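Local coordinates for protein DOA1 (Saccharomyces cerevisiae, PDB 3ODT) that folds into a WD40 beta propeller that probably binds ubiquitin and regulates the turnover of F-box proteins, at residues A[99-103]-A[126-130]. Numbering follows the deposited sequence.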
ATOM      1  N   THR A  99     -19.079   6.538   1.866  1.00 11.99           N
ATOM      2  CA  THR A  99     -19.083   5.093   2.094  1.00 11.46           C
ATOM      3  C   THR A  99     -19.221   4.349   0.777  1.00  9.34           C
ATOM      4  O   THR A  99     -20.077   4.688  -0.037  1.00 10.45           O
ATOM      5  CB  THR A  99     -20.251   4.684   2.994  1.00 15.65           C
ATOM      6  OG1 THR A  99     -20.162   5.380   4.238  1.00 16.85           O
ATOM      7  CG2 THR A  99     -20.247   3.217   3.261  1.00 17.25           C
ATOM      8  N   LEU A 100     -18.345   3.361   0.568  1.00  7.46           N
ATOM      9  CA  LEU A 100     -18.388   2.454  -0.576  1.00  7.81           C
ATOM     10  C   LEU A 100     -18.739   1.081  -0.019  1.00  8.27           C
ATOM     11  O   LEU A 100     -17.998   0.476   0.760  1.00  9.35           O
ATOM     12  CB  LEU A 100     -17.061   2.395  -1.319  1.00  8.44           C
ATOM     13  CG  LEU A 100     -16.566   3.727  -1.888  1.00 10.69           C
ATOM     14  CD1 LEU A 100     -15.188   3.511  -2.497  1.00 12.69           C
ATOM     15  CD2 LEU A 100     -17.498   4.342  -2.897  1.00 15.27           C
ATOM     16  N   ILE A 101     -19.915   0.613  -0.385  1.00  9.53           N
ATOM     17  CA  ILE A 101     -20.448  -0.608   0.175  1.00  9.11           C
ATOM     18  C   ILE A 101     -20.436  -1.705  -0.888  1.00  8.51           C
ATOM     19  O   ILE A 101     -20.759  -1.453  -2.039  1.00  9.87           O
ATOM     20  CB  ILE A 101     -21.885  -0.386   0.712  1.00 10.66           C
ATOM     21  CG1 ILE A 101     -22.327  -1.637   1.476  1.00 12.87           C
ATOM     22  CG2 ILE A 101     -22.889   0.035  -0.399  1.00 12.31           C
ATOM     23  CD1 ILE A 101     -23.560  -1.414   2.329  1.00 15.37           C
ATOM     24  N   GLY A 102     -20.058  -2.907  -0.487  1.00  8.26           N
ATOM     25  CA  GLY A 102     -20.135  -4.066  -1.350  1.00  8.52           C
ATOM     26  C   GLY A 102     -19.237  -5.231  -0.973  1.00 11.08           C
ATOM     27  O   GLY A 102     -19.548  -6.370  -1.277  1.00  9.59           O
ATOM     28  N   HIS A 103     -18.094  -4.976  -0.346  1.00  6.94           N
ATOM     29  CA  HIS A 103     -17.246  -6.101   0.060  1.00  7.50           C
ATOM     30  C   HIS A 103     -17.894  -6.914   1.167  1.00  9.59           C
ATOM     31  O   HIS A 103     -18.684  -6.383   1.964  1.00  8.96           O
ATOM     32  CB  HIS A 103     -15.887  -5.606   0.525  1.00  9.53           C
ATOM     33  CG  HIS A 103     -14.954  -5.346  -0.600  1.00  9.09           C
ATOM     34  ND1 HIS A 103     -14.535  -6.351  -1.446  1.00  7.24           N
ATOM     35  CD2 HIS A 103     -14.320  -4.216  -1.002  1.00  7.29           C
ATOM     36  CE1 HIS A 103     -13.711  -5.839  -2.346  1.00  6.96           C
ATOM     37  NE2 HIS A 103     -13.565  -4.553  -2.102  1.00  8.40           N
ATOM     38  N   ALA A 126     -11.567  -8.087  -5.942  1.00  6.67           N
ATOM     39  CA  ALA A 126     -11.192  -6.678  -5.927  1.00  6.34           C
ATOM     40  C   ALA A 126     -12.395  -5.962  -6.497  1.00  8.47           C
ATOM     41  O   ALA A 126     -13.179  -6.558  -7.270  1.00  7.68           O
ATOM     42  CB  ALA A 126      -9.978  -6.407  -6.767  1.00  9.38           C
ATOM     43  N   LYS A 127     -12.562  -4.695  -6.127  1.00  7.10           N
ATOM     44  CA  LYS A 127     -13.680  -3.929  -6.625  1.00  7.24           C
ATOM     45  C   LYS A 127     -13.151  -2.609  -7.127  1.00  7.22           C
ATOM     46  O   LYS A 127     -12.238  -2.011  -6.544  1.00  6.34           O
ATOM     47  CB  LYS A 127     -14.755  -3.742  -5.552  1.00  7.77           C
ATOM     48  CG  LYS A 127     -15.600  -5.026  -5.347  1.00  9.50           C
ATOM     49  CD  LYS A 127     -16.552  -4.947  -4.155  1.00 10.01           C
ATOM     50  CE  LYS A 127     -17.512  -6.140  -4.125  1.00 12.34           C
ATOM     51  NZ  LYS A 127     -16.932  -7.482  -4.363  1.00 12.85           N
ATOM     52  N   VAL A 128     -13.747  -2.141  -8.211  1.00  7.79           N
ATOM     53  CA  VAL A 128     -13.355  -0.886  -8.830  1.00  7.26           C
ATOM     54  C   VAL A 128     -14.526   0.076  -8.726  1.00  7.11           C
ATOM     55  O   VAL A 128     -15.678  -0.248  -9.112  1.00  7.89           O
ATOM     56  CB  VAL A 128     -13.032  -1.078 -10.320  1.00  7.51           C
ATOM     57  CG1 VAL A 128     -12.715   0.287 -11.001  1.00  9.29           C
ATOM     58  CG2 VAL A 128     -11.904  -2.060 -10.480  1.00 10.44           C
ATOM     59  N   TRP A 129     -14.241   1.253  -8.173  1.00  7.91           N
ATOM     60  CA  TRP A 129     -15.270   2.229  -7.819  1.00  8.60           C
ATOM     61  C   TRP A 129     -14.984   3.582  -8.461  1.00  8.19           C
ATOM     62  O   TRP A 129     -13.842   4.019  -8.522  1.00  9.98           O
ATOM     63  CB  TRP A 129     -15.323   2.439  -6.307  1.00  8.97           C
ATOM     64  CG  TRP A 129     -15.165   1.236  -5.446  1.00  8.24           C
ATOM     65  CD1 TRP A 129     -13.995   0.605  -5.153  1.00  6.65           C
ATOM     66  CD2 TRP A 129     -16.191   0.548  -4.694  1.00  7.59           C
ATOM     67  NE1 TRP A 129     -14.227  -0.429  -4.297  1.00  7.48           N
ATOM     68  CE2 TRP A 129     -15.563  -0.504  -4.005  1.00  7.57           C
ATOM     69  CE3 TRP A 129     -17.565   0.697  -4.573  1.00  8.68           C
ATOM     70  CZ2 TRP A 129     -16.253  -1.378  -3.169  1.00  9.36           C
ATOM     71  CZ3 TRP A 129     -18.267  -0.189  -3.751  1.00  9.68           C
ATOM     72  CH2 TRP A 129     -17.595  -1.212  -3.056  1.00  8.24           C
ATOM     73  N   LYS A 130     -16.028   4.225  -8.958  1.00  9.28           N
ATOM     74  CA  LYS A 130     -15.925   5.569  -9.498  1.00  9.61           C
ATOM     75  C   LYS A 130     -17.119   6.359  -9.039  1.00 12.20           C
ATOM     76  O   LYS A 130     -18.244   5.866  -9.043  1.00 12.41           O
ATOM     77  CB  LYS A 130     -15.898   5.545 -11.025  1.00 14.19           C
ATOM     78  CG  LYS A 130     -14.825   4.638 -11.609  1.00 15.74           C
ATOM     79  CD  LYS A 130     -14.913   4.616 -13.142  1.00 20.98           C
ATOM     80  CE  LYS A 130     -13.841   3.762 -13.746  1.00 22.61           C
ATOM     81  NZ  LYS A 130     -13.861   3.769 -15.248  1.00 25.48           N
TER
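The GH pair of a WD40 repeat, G102 and H103, meets here the tryptophan of the repeat's WD position, W129, where the second residue is K130. W129 lays its indole against the 99-103 segment, chi1 of -40° and chi2 of 78° turning one face to L100. L100 (m, t) covers that face, its CB 3.8 Å from the centroid of the six-membered ring and almost on the ring normal, a CH-pi contact suited to a buried aliphatic side chain. The ring's edge meets backbone: I101 O lies 3.3 Å from W129 CZ3, and G102 N 3.9 Å from W129 CH2. Glycine is required at 102 on two counts. With phi 159° and psi -29°, a CB would jam against the preceding carbonyl, and it would also crowd W129 CH2.

Beyond this turn, H103 (chi1 -82°) swings its imidazole over the aliphatic part of K127, whose CD sits 3.5 Å from the ring centroid, again over the face. Extended through chi2 and chi3, K127 offers methylenes to the histidine and to G102 O, 3.5 Å from its CE; chi4 (p) then bends NZ to bond N137 and T125. Histidine suits its place because ND1 is hydrogen-bonded to D123 OD2 and NE2 to S119 OG. W129 NE1 donates to S119 OG, completing the Asp-His-Ser/Thr-Trp tetrad of WD40 repeats. L100 belongs to the outermost strand of one blade, paired with 83-87, whereas strand 125-130 lies between 116-121 and 133-139 of the next, so the contact joins two consecutive propeller blades.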